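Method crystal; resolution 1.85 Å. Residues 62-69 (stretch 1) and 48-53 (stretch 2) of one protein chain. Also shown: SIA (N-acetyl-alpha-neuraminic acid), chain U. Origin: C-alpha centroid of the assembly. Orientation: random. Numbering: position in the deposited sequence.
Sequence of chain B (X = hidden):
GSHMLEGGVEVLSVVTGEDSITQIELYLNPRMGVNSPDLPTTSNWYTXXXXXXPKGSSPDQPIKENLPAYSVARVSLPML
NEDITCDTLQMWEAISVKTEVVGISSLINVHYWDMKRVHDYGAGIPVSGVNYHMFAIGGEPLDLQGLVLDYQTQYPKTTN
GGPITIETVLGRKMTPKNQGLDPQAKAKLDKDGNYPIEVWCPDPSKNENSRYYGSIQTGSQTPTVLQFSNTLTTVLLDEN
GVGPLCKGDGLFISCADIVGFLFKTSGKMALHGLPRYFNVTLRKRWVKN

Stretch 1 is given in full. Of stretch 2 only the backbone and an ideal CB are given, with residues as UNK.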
# COMPACT_ATOMS: atom_id res chain seq x y z
N PRO B 62 19.23 1.68 30.08
CA PRO B 62 18.62 0.44 29.58
C PRO B 62 19.49 -0.79 29.85
O PRO B 62 20.72 -0.69 29.81
CB PRO B 62 18.50 0.68 28.07
CG PRO B 62 19.54 1.69 27.76
CD PRO B 62 19.67 2.56 28.98
N ILE B 63 18.86 -1.92 30.15
CA ILE B 63 19.58 -3.18 30.36
C ILE B 63 19.80 -3.90 29.01
O ILE B 63 19.06 -3.67 28.04
CB ILE B 63 18.83 -4.12 31.34
CG1 ILE B 63 17.42 -4.44 30.80
CG2 ILE B 63 18.80 -3.50 32.74
CD1 ILE B 63 16.62 -5.44 31.64
N LYS B 64 20.82 -4.76 28.96
CA LYS B 64 21.16 -5.54 27.76
C LYS B 64 19.95 -6.24 27.17
O LYS B 64 19.81 -6.32 25.94
CB LYS B 64 22.19 -6.62 28.08
CG LYS B 64 23.58 -6.15 28.42
CD LYS B 64 24.52 -7.35 28.55
CE LYS B 64 23.99 -8.40 29.53
NZ LYS B 64 24.33 -9.78 29.11
N GLU B 65 19.08 -6.75 28.04
CA GLU B 65 17.93 -7.55 27.61
C GLU B 65 16.89 -6.73 26.85
O GLU B 65 16.00 -7.28 26.21
CB GLU B 65 17.28 -8.26 28.80
CG GLU B 65 18.10 -9.41 29.40
CD GLU B 65 19.27 -8.96 30.27
OE1 GLU B 65 19.31 -7.78 30.70
OE2 GLU B 65 20.17 -9.80 30.51
N ASN B 66 17.01 -5.40 26.92
CA ASN B 66 16.09 -4.50 26.24
C ASN B 66 16.68 -3.84 24.99
O ASN B 66 16.12 -2.86 24.47
CB ASN B 66 15.55 -3.45 27.21
CG ASN B 66 14.42 -3.98 28.07
OD1 ASN B 66 13.96 -5.11 27.88
ND2 ASN B 66 13.98 -3.18 29.02
N LEU B 67 17.78 -4.41 24.50
CA LEU B 67 18.50 -3.85 23.37
C LEU B 67 18.68 -4.87 22.23
O LEU B 67 19.76 -5.50 22.12
CB LEU B 67 19.86 -3.29 23.85
CG LEU B 67 19.80 -2.17 24.91
CD1 LEU B 67 21.17 -1.89 25.54
CD2 LEU B 67 19.18 -0.87 24.34
N PRO B 68 17.63 -5.06 21.39
CA PRO B 68 17.77 -5.93 20.22
C PRO B 68 18.98 -5.52 19.39
O PRO B 68 19.25 -4.33 19.21
CB PRO B 68 16.46 -5.70 19.45
CG PRO B 68 15.47 -5.33 20.52
CD PRO B 68 16.27 -4.50 21.51
N ALA B 69 19.70 -6.52 18.91
CA ALA B 69 20.95 -6.29 18.21
C ALA B 69 20.95 -7.03 16.87
O ALA B 69 20.12 -7.92 16.65
CB ALA B 69 22.13 -6.75 19.08
N UNK B 48 12.96 -12.69 22.55
CA UNK B 48 12.25 -11.52 23.07
C UNK B 48 13.19 -10.58 23.83
O UNK B 48 14.34 -10.94 24.15
CB UNK B 48 11.11 -11.96 23.98
N UNK B 49 12.70 -9.38 24.10
CA UNK B 49 13.33 -8.48 25.06
C UNK B 49 12.70 -8.77 26.42
O UNK B 49 11.82 -9.64 26.54
CB UNK B 49 13.16 -7.01 24.66
N UNK B 50 13.15 -8.05 27.45
CA UNK B 50 12.36 -7.95 28.68
C UNK B 50 11.31 -6.86 28.48
O UNK B 50 11.00 -6.49 27.34
CB UNK B 50 13.25 -7.65 29.89
N UNK B 51 10.74 -6.33 29.56
CA UNK B 51 9.68 -5.34 29.43
C UNK B 51 10.23 -3.95 29.15
O UNK B 51 11.07 -3.44 29.89
CB UNK B 51 8.83 -5.31 30.70
N UNK B 52 9.76 -3.36 28.06
CA UNK B 52 10.21 -2.04 27.64
C UNK B 52 9.34 -0.97 28.29
O UNK B 52 8.11 -0.98 28.15
CB UNK B 52 10.17 -1.91 26.12
N UNK B 53 9.98 -0.06 29.01
CA UNK B 53 9.28 0.99 29.75
C UNK B 53 10.10 2.27 29.79
O UNK B 53 11.32 2.21 29.99
CB UNK B 53 8.97 0.52 31.17
C1 SIA U . 4.28 -8.63 34.51
C2 SIA U . 4.85 -10.00 34.91
C3 SIA U . 5.01 -10.87 33.65
C4 SIA U . 6.21 -10.49 32.77
C5 SIA U . 7.49 -10.36 33.60
C6 SIA U . 7.29 -9.47 34.83
C7 SIA U . 8.54 -9.51 35.73
C8 SIA U . 8.63 -8.37 36.76
C9 SIA U . 7.69 -8.54 37.95
C10 SIA U . 9.66 -10.56 32.48
C11 SIA U . 10.64 -9.90 31.56
N5 SIA U . 8.55 -9.87 32.74
O1A SIA U . 3.51 -8.56 33.52
O1B SIA U . 4.57 -7.61 35.17
O4 SIA U . 6.43 -11.48 31.75
O6 SIA U . 6.12 -9.86 35.58
O7 SIA U . 8.63 -10.79 36.38
O8 SIA U . 9.97 -8.26 37.26
O9 SIA U . 6.53 -7.73 37.72
O10 SIA U . 9.89 -11.66 32.95

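Position 48 points its CA-to-CB bond away from stretch 1, and nothing of that stretch lies within 5.5 Å of the ideal CB. The neighbouring segment sets no rule here, so size and polarity are free. The deposited residue is Y48, whose side chain comes no closer than 7.1 Å, Y48 CB to E65 O, and whose hydroxyl is hydrogen-bonded elsewhere in the structure.

Position 49 is tighter. Its CB points sideways, and the ideal CB sits 3.2 Å from E65 O and 5.0 Å from P68 CG. A compact side chain suits this space: threonine or valine brings a methyl to meet the proline ring, while alanine or serine would fit but leave it largely uncovered. The residue is T49. Its CG2 packs 3.6 Å from P68 CG, while OG1 donates to the backbone O of position 50 at 2.7 Å. T49 CA also makes a CA-H...O contact with E65 O at 3.1 Å.

At position 50 the backbone settles much of the contact whatever the side chain, proline excepted: N donates to E65 O at 3.2 Å. N66 OD1 crowds the sideways ideal CB at 3.3 Å, while E65 CB at 4.2 Å and I63 CD1 at 4.4 Å offer apolar surface further out. C11 of the sugar lies on the other side of the position from E65 CB. An aromatic residue fits well, and leucine or methionine could serve. It is Y50, with chi1 in m. E65 CB lies over one face of the ring, 3.8 Å from its centroid and 16° off the normal, a CH-pi contact. I63 CD1 approaches Y50 CD2 at 3.7 Å and SIA C11 approaches Y50 CD1 at 3.7 Å, both obliquely.

Position 51 serves stretch 1 through its backbone: N66 ND2 donates to its O at 3.0 Å. Its CB points away, so the side chain is left to the sugar, whose amide N5 is a donor. Aspartate or asparagine suits. D51 OD1 accepts a hydrogen bond from SIA N5 at 2.8 Å, N-H...O angle 163°; OD2 is bonded elsewhere in the structure.

Position 52 starts sideways, its ideal CB 5.0 Å from N66 ND2. Leucine, isoleucine or methionine could reach back to the aliphatic part of N66. L52 does so, its CD2 3.7 Å from N66 CB and also 3.7 Å from N66 O.

Position 53 points sideways with nothing of stretch 1 within 5.5 Å of its ideal CB, so many residues would do. The side chain of Q53 comes no closer than 6.6 Å, CB to N66 ND2.

Stretch 2 48-53: YTYDLQ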
# COMPACT_ATOMS: atom_id res chain seq x y z
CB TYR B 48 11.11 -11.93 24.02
CG TYR B 48 10.03 -12.79 23.41
CD1 TYR B 48 8.85 -12.22 22.91
CD2 TYR B 48 10.17 -14.18 23.35
CE1 TYR B 48 7.85 -13.00 22.36
CE2 TYR B 48 9.16 -14.98 22.80
CZ TYR B 48 8.01 -14.38 22.30
OH TYR B 48 7.02 -15.15 21.75
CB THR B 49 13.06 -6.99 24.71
OG1 THR B 49 11.65 -6.72 24.76
CG2 THR B 49 13.60 -6.63 23.34
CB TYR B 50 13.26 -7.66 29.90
CG TYR B 50 14.02 -8.85 30.44
CD1 TYR B 50 13.87 -10.13 29.87
CD2 TYR B 50 14.85 -8.72 31.55
CE1 TYR B 50 14.56 -11.22 30.38
CE2 TYR B 50 15.54 -9.81 32.07
CZ TYR B 50 15.40 -11.06 31.48
OH TYR B 50 16.08 -12.14 31.99
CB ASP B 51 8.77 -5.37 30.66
CG ASP B 51 8.15 -6.74 30.88
OD1 ASP B 51 8.07 -7.17 32.05
OD2 ASP B 51 7.75 -7.39 29.88
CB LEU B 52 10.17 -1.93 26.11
CG LEU B 52 11.18 -2.83 25.38
CD1 LEU B 52 10.68 -3.17 23.98
CD2 LEU B 52 12.57 -2.20 25.32
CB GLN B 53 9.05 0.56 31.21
CG GLN B 53 8.19 -0.67 31.43
CD GLN B 53 7.83 -0.85 32.89
OE1 GLN B 53 6.90 -0.22 33.40
NE2 GLN B 53 8.57 -1.72 33.58
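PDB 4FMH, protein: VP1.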